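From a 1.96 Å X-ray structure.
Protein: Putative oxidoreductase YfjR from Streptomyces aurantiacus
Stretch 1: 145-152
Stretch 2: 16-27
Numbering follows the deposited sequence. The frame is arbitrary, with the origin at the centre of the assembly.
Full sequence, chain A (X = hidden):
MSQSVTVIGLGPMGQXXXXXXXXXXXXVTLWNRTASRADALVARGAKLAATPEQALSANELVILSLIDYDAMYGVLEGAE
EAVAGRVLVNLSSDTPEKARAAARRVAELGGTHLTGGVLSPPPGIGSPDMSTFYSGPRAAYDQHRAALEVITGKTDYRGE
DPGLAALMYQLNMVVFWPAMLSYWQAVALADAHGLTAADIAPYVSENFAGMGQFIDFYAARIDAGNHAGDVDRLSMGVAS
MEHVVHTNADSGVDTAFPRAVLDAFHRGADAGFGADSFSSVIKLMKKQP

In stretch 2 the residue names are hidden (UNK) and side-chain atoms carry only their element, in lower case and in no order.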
# COMPACT_ATOMS: atom_id res chain seq x y z
N ARG A 145 4.47 28.63 15.19
CA ARG A 145 4.09 28.05 13.88
C ARG A 145 5.03 28.44 12.71
O ARG A 145 5.45 27.55 11.95
CB ARG A 145 2.62 28.36 13.57
CG ARG A 145 2.14 27.72 12.31
CD ARG A 145 0.64 27.76 12.28
NE ARG A 145 0.14 26.93 11.20
CZ ARG A 145 -1.14 26.67 11.00
NH1 ARG A 145 -2.07 27.16 11.82
NH2 ARG A 145 -1.51 25.90 9.98
N ALA A 146 5.32 29.75 12.55
CA ALA A 146 6.24 30.27 11.52
C ALA A 146 7.62 29.59 11.59
O ALA A 146 8.20 29.29 10.54
CB ALA A 146 6.39 31.79 11.63
N ALA A 147 8.13 29.32 12.81
CA ALA A 147 9.40 28.63 13.03
C ALA A 147 9.32 27.14 12.69
O ALA A 147 10.25 26.61 12.12
CB ALA A 147 9.87 28.82 14.46
N LEU A 148 8.20 26.48 12.99
CA LEU A 148 8.01 25.07 12.66
C LEU A 148 7.83 24.90 11.15
O LEU A 148 8.17 23.84 10.62
CB LEU A 148 6.81 24.47 13.42
CG LEU A 148 6.83 24.67 14.93
CD1 LEU A 148 5.47 24.38 15.52
CD2 LEU A 148 7.96 23.86 15.58
N GLU A 149 7.39 25.98 10.44
CA GLU A 149 7.24 25.97 8.98
C GLU A 149 8.61 25.92 8.27
O GLU A 149 8.68 25.64 7.06
CB GLU A 149 6.42 27.17 8.49
CG GLU A 149 4.94 27.04 8.79
CD GLU A 149 4.09 28.23 8.38
OE1 GLU A 149 4.65 29.32 8.12
OE2 GLU A 149 2.86 28.06 8.32
N VAL A 150 9.69 26.17 9.04
CA VAL A 150 11.06 26.11 8.52
C VAL A 150 11.40 24.63 8.34
O VAL A 150 11.98 24.28 7.31
CB VAL A 150 12.08 26.89 9.38
CG1 VAL A 150 13.51 26.71 8.87
CG2 VAL A 150 11.72 28.37 9.43
N ILE A 151 10.97 23.76 9.30
CA ILE A 151 11.17 22.29 9.26
C ILE A 151 10.44 21.71 8.03
O ILE A 151 11.09 21.07 7.20
CB ILE A 151 10.77 21.60 10.59
CG1 ILE A 151 11.77 21.99 11.72
CG2 ILE A 151 10.70 20.07 10.44
CD1 ILE A 151 11.10 21.96 13.17
N THR A 152 9.11 21.92 7.92
CA THR A 152 8.29 21.51 6.77
C THR A 152 7.28 22.62 6.48
O THR A 152 6.68 23.14 7.42
CB THR A 152 7.56 20.18 7.03
OG1 THR A 152 6.75 20.29 8.19
CG2 THR A 152 8.50 18.99 7.14
N UNK A 16 19.71 18.53 8.92
CA UNK A 16 18.94 19.17 7.84
C UNK A 16 18.08 20.33 8.39
O UNK A 16 17.97 21.36 7.71
c UNK A 16 18.10 18.16 7.11
N UNK A 17 17.55 20.19 9.63
CA UNK A 17 16.72 21.20 10.31
C UNK A 17 17.56 22.46 10.60
O UNK A 17 17.19 23.56 10.17
c UNK A 17 13.63 17.28 12.00
c UNK A 17 15.04 19.58 11.35
c UNK A 17 16.09 20.64 11.62
s UNK A 17 14.48 18.68 12.82
N UNK A 18 18.72 22.30 11.25
CA UNK A 18 19.66 23.40 11.50
C UNK A 18 20.07 24.18 10.22
O UNK A 18 20.08 25.41 10.25
c UNK A 18 20.88 22.89 12.23
N UNK A 19 20.37 23.48 9.12
CA UNK A 19 20.75 24.08 7.83
C UNK A 19 19.58 24.90 7.23
O UNK A 19 19.82 25.98 6.68
c UNK A 19 21.20 23.00 6.85
N UNK A 20 18.33 24.40 7.36
CA UNK A 20 17.11 25.11 6.94
C UNK A 20 16.97 26.39 7.79
O UNK A 20 16.72 27.47 7.24
c UNK A 20 15.90 24.22 7.12
N UNK A 21 17.21 26.29 9.13
CA UNK A 21 17.19 27.48 9.99
C UNK A 21 18.28 28.49 9.62
O UNK A 21 17.98 29.68 9.51
c UNK A 21 13.37 25.81 12.97
c UNK A 21 13.57 27.14 12.63
o UNK A 21 12.15 25.39 13.45
c UNK A 21 14.82 27.56 12.16
c UNK A 21 15.66 25.34 12.39
c UNK A 21 14.42 24.91 12.87
c UNK A 21 15.87 26.66 12.01
c UNK A 21 17.21 27.12 11.49
N UNK A 22 19.52 28.03 9.35
CA UNK A 22 20.61 28.91 8.93
C UNK A 22 20.29 29.57 7.57
O UNK A 22 20.54 30.76 7.40
c UNK A 22 23.70 26.68 9.88
c UNK A 22 21.95 28.15 8.85
c UNK A 22 23.07 28.82 11.01
c UNK A 22 22.57 27.66 10.16
N UNK A 23 19.70 28.81 6.63
CA UNK A 23 19.30 29.29 5.29
C UNK A 23 18.27 30.43 5.37
O UNK A 23 18.21 31.25 4.45
o UNK A 23 19.17 26.03 3.47
c UNK A 23 18.68 28.15 4.46
c UNK A 23 19.64 27.14 3.84
o UNK A 23 20.84 27.48 3.68
N UNK A 24 17.44 30.42 6.43
CA UNK A 24 16.40 31.42 6.67
C UNK A 24 16.83 32.60 7.55
O UNK A 24 16.01 33.46 7.87
n UNK A 24 12.35 27.18 3.16
c UNK A 24 14.16 30.51 6.00
c UNK A 24 15.12 30.76 7.15
n UNK A 24 13.09 28.70 4.72
c UNK A 24 13.57 29.12 6.04
c UNK A 24 12.78 27.46 4.39
n UNK A 24 12.89 26.47 5.28
N UNK A 25 18.12 32.66 7.88
CA UNK A 25 18.71 33.74 8.66
C UNK A 25 18.61 33.58 10.16
O UNK A 25 18.83 34.55 10.90
N UNK A 26 18.27 32.37 10.64
CA UNK A 26 18.15 32.16 12.08
C UNK A 26 19.51 32.05 12.75
O UNK A 26 20.41 31.38 12.25
c UNK A 26 15.03 30.99 13.36
c UNK A 26 13.87 30.98 10.84
o UNK A 26 11.70 31.09 11.84
c UNK A 26 17.35 30.88 12.40
c UNK A 26 13.64 31.02 13.23
c UNK A 26 15.26 30.95 10.99
c UNK A 26 15.86 30.98 12.25
c UNK A 26 13.06 31.03 11.97
N UNK A 27 19.63 32.70 13.91
CA UNK A 27 20.78 32.60 14.78
C UNK A 27 20.64 31.18 15.36
O UNK A 27 19.66 30.90 16.04
o UNK A 27 19.03 36.43 16.51
c UNK A 27 20.24 36.12 16.44
c UNK A 27 20.66 35.10 15.39
c UNK A 27 20.67 33.66 15.89
o UNK A 27 21.12 36.59 17.18

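Position 16 carries one side-chain carbon, out of reach of stretch 1: Ala16. Position 17 has two carbons, a sulfur and a terminal carbon in an unbranched chain, which defines methionine. In Met17 (chi1 m, chi2 t, chi3 t), CG lies 4.1 Å from Ile151 CG1, an apolar contact where the two backbones approach to 5.8 Å between Met17 CA and Ile151 CA.

Positions 18 and 19 hold a single carbon each and touch nothing on stretch 1; they are Ala18 and Ala19. Position 20 also ends at one carbon, but its CA-to-CB bond points toward stretch 1, and that CB lies 3.9 Å from Val150 CG1. This is Ala20, whose CA is 6.3 Å from Val150 CA.

At position 21 one carbon leads to a six-carbon ring bearing an oxygen, the signature of tyrosine. Tyr21 has chi1 m; its CA-to-CB bond points sideways, yet the ring end comes nearer. Tyr21 OH donates a hydrogen bond to Ala147 O at 2.6 Å. Val150 CG1 sits over one ring face, 3.8 Å from the centroid and 19° off the normal, a CH-pi contact. Ile151 CD1 approaches Tyr21 OH to 3.6 Å.

Position 22 has four carbons forked at the second; its CA-to-CB bond points away from stretch 1 and no side-chain atom comes closer than 8.6 Å: Leu22. Position 23 has two carbons, the second carrying two oxygens, which gives Asp23; its side chain stays 6.9 Å or more from stretch 1.

Position 24 shows three carbons, a nitrogen, and a carbon carrying two more nitrogens, hence Arg24. It is the first residue to leave helical phi/psi. Arg24 NH1 lies 3.1 Å from Val150 O, which sits at the guanidinium edge near its plane.

Position 25 has no side-chain atoms, and its phi of 85° by itself favours glycine: Gly25. Position 26 repeats the pattern of one carbon, six-carbon ring and oxygen. In Tyr26, OH is 3.6 Å from Ala147 CA and CE1 is 3.7 Å from Val150 CG2. Position 27 has three carbons, the third bearing two oxygens, and is too distant for contact: Glu27.

The contact centres on Val150, which points toward stretch 2 and meets Ala20, Tyr21, Arg24 and Tyr26. The short side chain of Ala20 accompanies a close approach of Val150 CG1 to the backbone, 3.6 Å from Ala20 C. The helices cross at 119°, with axes 9.4 Å apart at closest approach. Apolar packing thus dominates the 424 Å² buried, while the Tyr21 hydroxyl adds a directional bond to the Ala147 carbonyl.

Stretch 2 (16-27) AMAAAYLDRGYE
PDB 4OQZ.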